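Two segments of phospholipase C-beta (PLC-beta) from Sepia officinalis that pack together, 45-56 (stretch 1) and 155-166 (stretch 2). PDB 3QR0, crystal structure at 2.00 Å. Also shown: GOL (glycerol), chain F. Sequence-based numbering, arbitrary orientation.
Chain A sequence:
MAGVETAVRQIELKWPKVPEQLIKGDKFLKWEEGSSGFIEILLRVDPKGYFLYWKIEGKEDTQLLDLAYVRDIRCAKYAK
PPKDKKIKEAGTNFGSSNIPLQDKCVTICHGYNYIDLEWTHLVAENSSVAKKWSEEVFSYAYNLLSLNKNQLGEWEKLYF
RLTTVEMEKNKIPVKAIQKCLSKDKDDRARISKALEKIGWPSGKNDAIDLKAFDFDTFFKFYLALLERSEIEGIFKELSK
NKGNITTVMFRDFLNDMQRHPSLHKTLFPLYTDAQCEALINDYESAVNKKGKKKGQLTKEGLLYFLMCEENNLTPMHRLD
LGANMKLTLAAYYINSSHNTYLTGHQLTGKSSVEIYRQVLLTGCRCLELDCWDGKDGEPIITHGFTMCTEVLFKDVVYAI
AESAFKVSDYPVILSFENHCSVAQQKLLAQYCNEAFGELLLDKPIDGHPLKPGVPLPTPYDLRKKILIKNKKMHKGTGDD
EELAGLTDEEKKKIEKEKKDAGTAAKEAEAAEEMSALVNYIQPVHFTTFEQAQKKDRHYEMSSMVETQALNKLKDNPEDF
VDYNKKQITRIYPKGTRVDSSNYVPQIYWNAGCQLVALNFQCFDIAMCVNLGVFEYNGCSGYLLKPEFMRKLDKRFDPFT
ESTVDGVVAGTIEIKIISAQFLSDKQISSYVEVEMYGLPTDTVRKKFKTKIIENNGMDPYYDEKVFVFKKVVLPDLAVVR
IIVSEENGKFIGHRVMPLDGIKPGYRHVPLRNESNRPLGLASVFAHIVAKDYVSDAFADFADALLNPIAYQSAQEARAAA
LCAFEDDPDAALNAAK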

# COMPACT_ATOMS: atom_id res chain seq x y z
N VAL A 45 14.85 -15.22 14.00
CA VAL A 45 14.48 -13.85 13.65
C VAL A 45 15.52 -12.92 14.27
O VAL A 45 15.96 -13.13 15.40
CB VAL A 45 13.08 -13.48 14.21
CG1 VAL A 45 12.65 -12.09 13.75
CG2 VAL A 45 12.04 -14.54 13.80
N ASP A 46 15.92 -11.88 13.54
CA ASP A 46 16.81 -10.90 14.16
C ASP A 46 16.04 -10.12 15.24
O ASP A 46 14.80 -10.08 15.22
CB ASP A 46 17.42 -9.96 13.12
CG ASP A 46 16.41 -9.00 12.55
OD1 ASP A 46 16.40 -7.83 12.99
OD2 ASP A 46 15.62 -9.43 11.69
N PRO A 47 16.76 -9.50 16.19
CA PRO A 47 16.07 -8.83 17.29
C PRO A 47 15.12 -7.68 16.91
O PRO A 47 14.29 -7.30 17.73
CB PRO A 47 17.22 -8.30 18.16
CG PRO A 47 18.38 -9.14 17.82
CD PRO A 47 18.22 -9.49 16.37
N LYS A 48 15.23 -7.15 15.69
CA LYS A 48 14.34 -6.06 15.25
C LYS A 48 13.16 -6.53 14.40
O LYS A 48 12.36 -5.71 13.97
CB LYS A 48 15.13 -5.01 14.46
CG LYS A 48 16.24 -4.33 15.27
CD LYS A 48 15.68 -3.57 16.45
CE LYS A 48 16.67 -2.52 16.96
NZ LYS A 48 16.05 -1.61 17.96
N GLY A 49 13.05 -7.84 14.16
CA GLY A 49 11.95 -8.39 13.36
C GLY A 49 11.99 -8.00 11.89
O GLY A 49 10.96 -7.68 11.30
N TYR A 50 13.18 -8.02 11.29
CA TYR A 50 13.35 -7.66 9.87
C TYR A 50 13.62 -8.84 8.95
O TYR A 50 13.30 -8.77 7.76
CB TYR A 50 14.49 -6.65 9.70
CG TYR A 50 14.24 -5.31 10.37
CD1 TYR A 50 12.97 -4.73 10.37
CD2 TYR A 50 15.28 -4.61 10.96
CE1 TYR A 50 12.74 -3.51 10.97
CE2 TYR A 50 15.06 -3.37 11.56
CZ TYR A 50 13.78 -2.83 11.55
OH TYR A 50 13.54 -1.61 12.14
N PHE A 51 14.22 -9.89 9.49
CA PHE A 51 14.62 -11.06 8.70
C PHE A 51 14.29 -12.35 9.41
O PHE A 51 14.40 -12.44 10.63
CB PHE A 51 16.14 -11.05 8.47
CG PHE A 51 16.64 -9.84 7.73
CD1 PHE A 51 16.53 -9.77 6.35
CD2 PHE A 51 17.25 -8.80 8.41
CE1 PHE A 51 16.99 -8.65 5.66
CE2 PHE A 51 17.72 -7.68 7.73
CZ PHE A 51 17.59 -7.61 6.35
N LEU A 52 13.87 -13.34 8.62
CA LEU A 52 13.98 -14.74 9.00
C LEU A 52 15.28 -15.24 8.40
O LEU A 52 15.59 -14.92 7.25
CB LEU A 52 12.84 -15.57 8.41
CG LEU A 52 11.44 -15.36 8.97
CD1 LEU A 52 10.43 -16.16 8.17
CD2 LEU A 52 11.42 -15.77 10.42
N TYR A 53 16.06 -16.00 9.16
CA TYR A 53 17.31 -16.53 8.62
C TYR A 53 17.63 -17.91 9.18
O TYR A 53 17.15 -18.30 10.25
CB TYR A 53 18.47 -15.55 8.84
CG TYR A 53 18.92 -15.35 10.28
CD1 TYR A 53 20.03 -16.01 10.78
CD2 TYR A 53 18.24 -14.47 11.12
CE1 TYR A 53 20.46 -15.80 12.09
CE2 TYR A 53 18.65 -14.26 12.44
CZ TYR A 53 19.77 -14.93 12.91
OH TYR A 53 20.18 -14.74 14.21
N TRP A 54 18.42 -18.66 8.41
CA TRP A 54 18.81 -20.02 8.76
C TRP A 54 20.02 -20.44 7.94
O TRP A 54 20.27 -19.91 6.85
CB TRP A 54 17.64 -20.99 8.54
CG TRP A 54 17.24 -21.15 7.10
CD1 TRP A 54 17.64 -22.13 6.23
CD2 TRP A 54 16.36 -20.29 6.34
NE1 TRP A 54 17.06 -21.95 5.00
CE2 TRP A 54 16.28 -20.83 5.04
CE3 TRP A 54 15.64 -19.13 6.65
CZ2 TRP A 54 15.50 -20.24 4.04
CZ3 TRP A 54 14.87 -18.55 5.65
CH2 TRP A 54 14.81 -19.11 4.36
N LYS A 55 20.77 -21.40 8.47
CA LYS A 55 21.95 -21.91 7.77
C LYS A 55 21.65 -23.27 7.18
O LYS A 55 20.98 -24.09 7.80
CB LYS A 55 23.14 -21.98 8.73
CG LYS A 55 23.67 -20.60 9.09
CD LYS A 55 24.91 -20.67 9.97
CE LYS A 55 25.54 -19.29 10.14
NZ LYS A 55 24.57 -18.29 10.67
N ILE A 56 22.13 -23.48 5.96
CA ILE A 56 22.11 -24.79 5.32
C ILE A 56 23.55 -25.31 5.31
O ILE A 56 24.46 -24.62 4.84
CB ILE A 56 21.56 -24.71 3.88
CG1 ILE A 56 20.08 -24.31 3.88
CG2 ILE A 56 21.75 -26.05 3.16
CD1 ILE A 56 19.15 -25.34 4.50
C1 GOL F . 13.66 1.70 15.04
O1 GOL F . 14.13 3.03 15.17
C2 GOL F . 14.05 0.92 16.29
O2 GOL F . 15.39 0.50 16.19
C3 GOL F . 13.15 -0.29 16.50
O3 GOL F . 12.90 -0.47 17.88
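Stretch 2 155-166: WEKLYFRLTTVE

Stretch 2 is helical from its first residue, entering from earlier in the chain, and widens into a pi-type turn at 161-165. It runs alongside the 51-54 strand in nearly the same direction, with a crossing angle of -18° and axes 10.2 Å apart. The register starts with Y50 beside K157 and F51 beside R161, and reaches Y53 beside V165; the type I turn from D46 to G49 also meets the helix, with D46 beside T164. No direct hydrogen bond crosses the interface, which buries 693 Å² summed over both sides; the contacts are mainly side-chain packing, with waters and a glycerol bridging polar groups.

The strand obeys simple alternation: F51 and Y53 point toward the helix, while L52 and W54 point away. F51, chi1 m at -60°, lays its ring along the helix. One face receives R161 CG, 4.2 Å from the ring centroid, while the edge meets the backbone at K157, with F51 CE2 3.6 Å from K157 O. R161 is t at chi1, chi2 and chi3; its extended chain offers methylenes to F51 while its end is held by a salt bridge within the helix stretch, R161 NH2 to E166 OE2 at 3.0 Å. Y53 takes the p rotamer (68°) and sets one ring face over V165 CA and T164 C; Y53 CG also lies 3.8 Å from V165 CG2. V165, t, also puts CG2 4.3 Å from F51 CB, so one methyl touches both aromatic residues.

K157 is t throughout, and this full extension carries it past two rings: K157 CD lies over a face of Y50, and K157 CE is 3.6 Å from F51 CZ. Its amine then reaches a water, K157 NZ to water 2 at 2.7 Å, which donates to Y50 O at 2.9 Å. A second water links Y50 OH (2.5 Å) to E156 OE1 (2.7 Å).

At the turn, D46 is p at chi1, which brings its carboxylate back to the backbone: D46 OD1 accepts from K48 N at 3.0 Å, and D46 OD2 from Y50 N at 2.8 Å and F51 N at 2.6 Å. The turn thus held presents K48, whose chi1 of m (-61°) sets K48 CG over the F160 face, 3.6 Å from the ring centroid; chi2, also m, then places CD, and the chain runs on t, t to NZ. F160, chi1 -87°, also packs its CD2 4.0 Å from P47 CD. K48 NZ stays 4.0 Å from E156 OE2, too far for a salt bridge; glycerol O2 joins K48 NZ (2.8 Å) to E156 OE1 (2.7 Å). T164, p, turns its hydroxyl back to the helix, T164 OG1 donating to F160 O at 2.6 Å.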

# COMPACT_ATOMS: atom_id res chain seq x y z
N TRP A 155 19.22 1.80 7.42
CA TRP A 155 20.64 1.60 7.64
C TRP A 155 20.83 0.65 8.82
O TRP A 155 21.70 -0.22 8.77
CB TRP A 155 21.33 2.94 7.90
CG TRP A 155 22.81 2.92 7.73
CD1 TRP A 155 23.75 3.20 8.67
CD2 TRP A 155 23.53 2.60 6.53
NE1 TRP A 155 25.01 3.08 8.14
CE2 TRP A 155 24.90 2.71 6.83
CE3 TRP A 155 23.14 2.23 5.24
CZ2 TRP A 155 25.90 2.47 5.88
CZ3 TRP A 155 24.13 1.99 4.29
CH2 TRP A 155 25.50 2.11 4.62
N GLU A 156 20.01 0.82 9.85
CA GLU A 156 20.03 -0.08 11.01
C GLU A 156 19.59 -1.51 10.65
O GLU A 156 20.12 -2.47 11.18
CB GLU A 156 19.15 0.49 12.13
CG GLU A 156 19.28 -0.25 13.46
CD GLU A 156 18.30 0.25 14.51
OE1 GLU A 156 17.12 0.51 14.18
OE2 GLU A 156 18.71 0.36 15.68
N LYS A 157 18.61 -1.63 9.75
CA LYS A 157 18.21 -2.94 9.21
C LYS A 157 19.39 -3.67 8.56
O LYS A 157 19.63 -4.85 8.83
CB LYS A 157 17.08 -2.78 8.20
CG LYS A 157 16.68 -4.06 7.49
CD LYS A 157 15.30 -3.93 6.85
CE LYS A 157 15.00 -5.12 5.96
NZ LYS A 157 13.60 -5.09 5.44
N LEU A 158 20.13 -2.95 7.72
CA LEU A 158 21.34 -3.48 7.11
C LEU A 158 22.36 -3.86 8.18
O LEU A 158 23.02 -4.91 8.08
CB LEU A 158 21.95 -2.45 6.14
CG LEU A 158 23.28 -2.81 5.47
CD1 LEU A 158 23.14 -4.10 4.66
CD2 LEU A 158 23.76 -1.67 4.59
N TYR A 159 22.50 -3.01 9.20
CA TYR A 159 23.40 -3.29 10.32
C TYR A 159 23.04 -4.60 11.01
O TYR A 159 23.92 -5.42 11.31
CB TYR A 159 23.38 -2.14 11.35
CG TYR A 159 24.21 -2.42 12.59
CD1 TYR A 159 25.58 -2.19 12.59
CD2 TYR A 159 23.62 -2.93 13.74
CE1 TYR A 159 26.34 -2.46 13.73
CE2 TYR A 159 24.38 -3.19 14.89
CZ TYR A 159 25.74 -2.96 14.87
OH TYR A 159 26.50 -3.22 15.98
N PHE A 160 21.75 -4.81 11.26
CA PHE A 160 21.30 -6.04 11.91
C PHE A 160 21.43 -7.27 11.01
O PHE A 160 21.68 -8.37 11.50
CB PHE A 160 19.89 -5.90 12.46
CG PHE A 160 19.85 -5.34 13.84
CD1 PHE A 160 19.80 -3.97 14.06
CD2 PHE A 160 19.91 -6.19 14.94
CE1 PHE A 160 19.79 -3.45 15.34
CE2 PHE A 160 19.89 -5.67 16.24
CZ PHE A 160 19.83 -4.29 16.43
N ARG A 161 21.30 -7.07 9.70
CA ARG A 161 21.59 -8.15 8.76
C ARG A 161 23.05 -8.57 8.90
O ARG A 161 23.36 -9.76 9.03
CB ARG A 161 21.29 -7.76 7.32
CG ARG A 161 21.27 -8.97 6.42
CD ARG A 161 21.24 -8.64 4.95
NE ARG A 161 21.76 -9.76 4.16
CZ ARG A 161 21.56 -9.93 2.86
NH1 ARG A 161 20.83 -9.07 2.16
NH2 ARG A 161 22.09 -10.99 2.26
N LEU A 162 23.94 -7.59 8.88
CA LEU A 162 25.38 -7.85 8.95
C LEU A 162 25.83 -8.51 10.26
O LEU A 162 26.72 -9.36 10.24
CB LEU A 162 26.17 -6.56 8.72
CG LEU A 162 26.09 -6.02 7.29
CD1 LEU A 162 26.73 -4.65 7.20
CD2 LEU A 162 26.76 -6.98 6.30
N THR A 163 25.21 -8.13 11.37
CA THR A 163 25.61 -8.63 12.69
C THR A 163 24.81 -9.85 13.18
O THR A 163 25.10 -10.38 14.25
CB THR A 163 25.52 -7.52 13.76
OG1 THR A 163 24.17 -7.06 13.89
CG2 THR A 163 26.43 -6.36 13.39
N THR A 164 23.82 -10.30 12.41
CA THR A 164 23.08 -11.52 12.76
C THR A 164 23.12 -12.54 11.62
O THR A 164 23.63 -13.63 11.80
CB THR A 164 21.62 -11.21 13.16
OG1 THR A 164 20.87 -10.77 12.01
CG2 THR A 164 21.57 -10.13 14.23
N VAL A 165 22.59 -12.17 10.46
CA VAL A 165 22.53 -13.09 9.32
C VAL A 165 23.92 -13.42 8.76
O VAL A 165 24.25 -14.59 8.56
CB VAL A 165 21.68 -12.52 8.16
CG1 VAL A 165 21.62 -13.52 7.01
CG2 VAL A 165 20.28 -12.18 8.65
N GLU A 166 24.71 -12.38 8.53
CA GLU A 166 26.01 -12.52 7.85
C GLU A 166 27.18 -12.76 8.79
O GLU A 166 28.30 -13.02 8.33
CB GLU A 166 26.31 -11.28 7.02
CG GLU A 166 25.22 -10.90 6.03
CD GLU A 166 24.95 -11.98 5.01
OE1 GLU A 166 25.89 -12.73 4.66
OE2 GLU A 166 23.79 -12.08 4.54
O HOH W 1 15.49 0.03 12.10
O HOH W 2 11.82 -6.42 7.02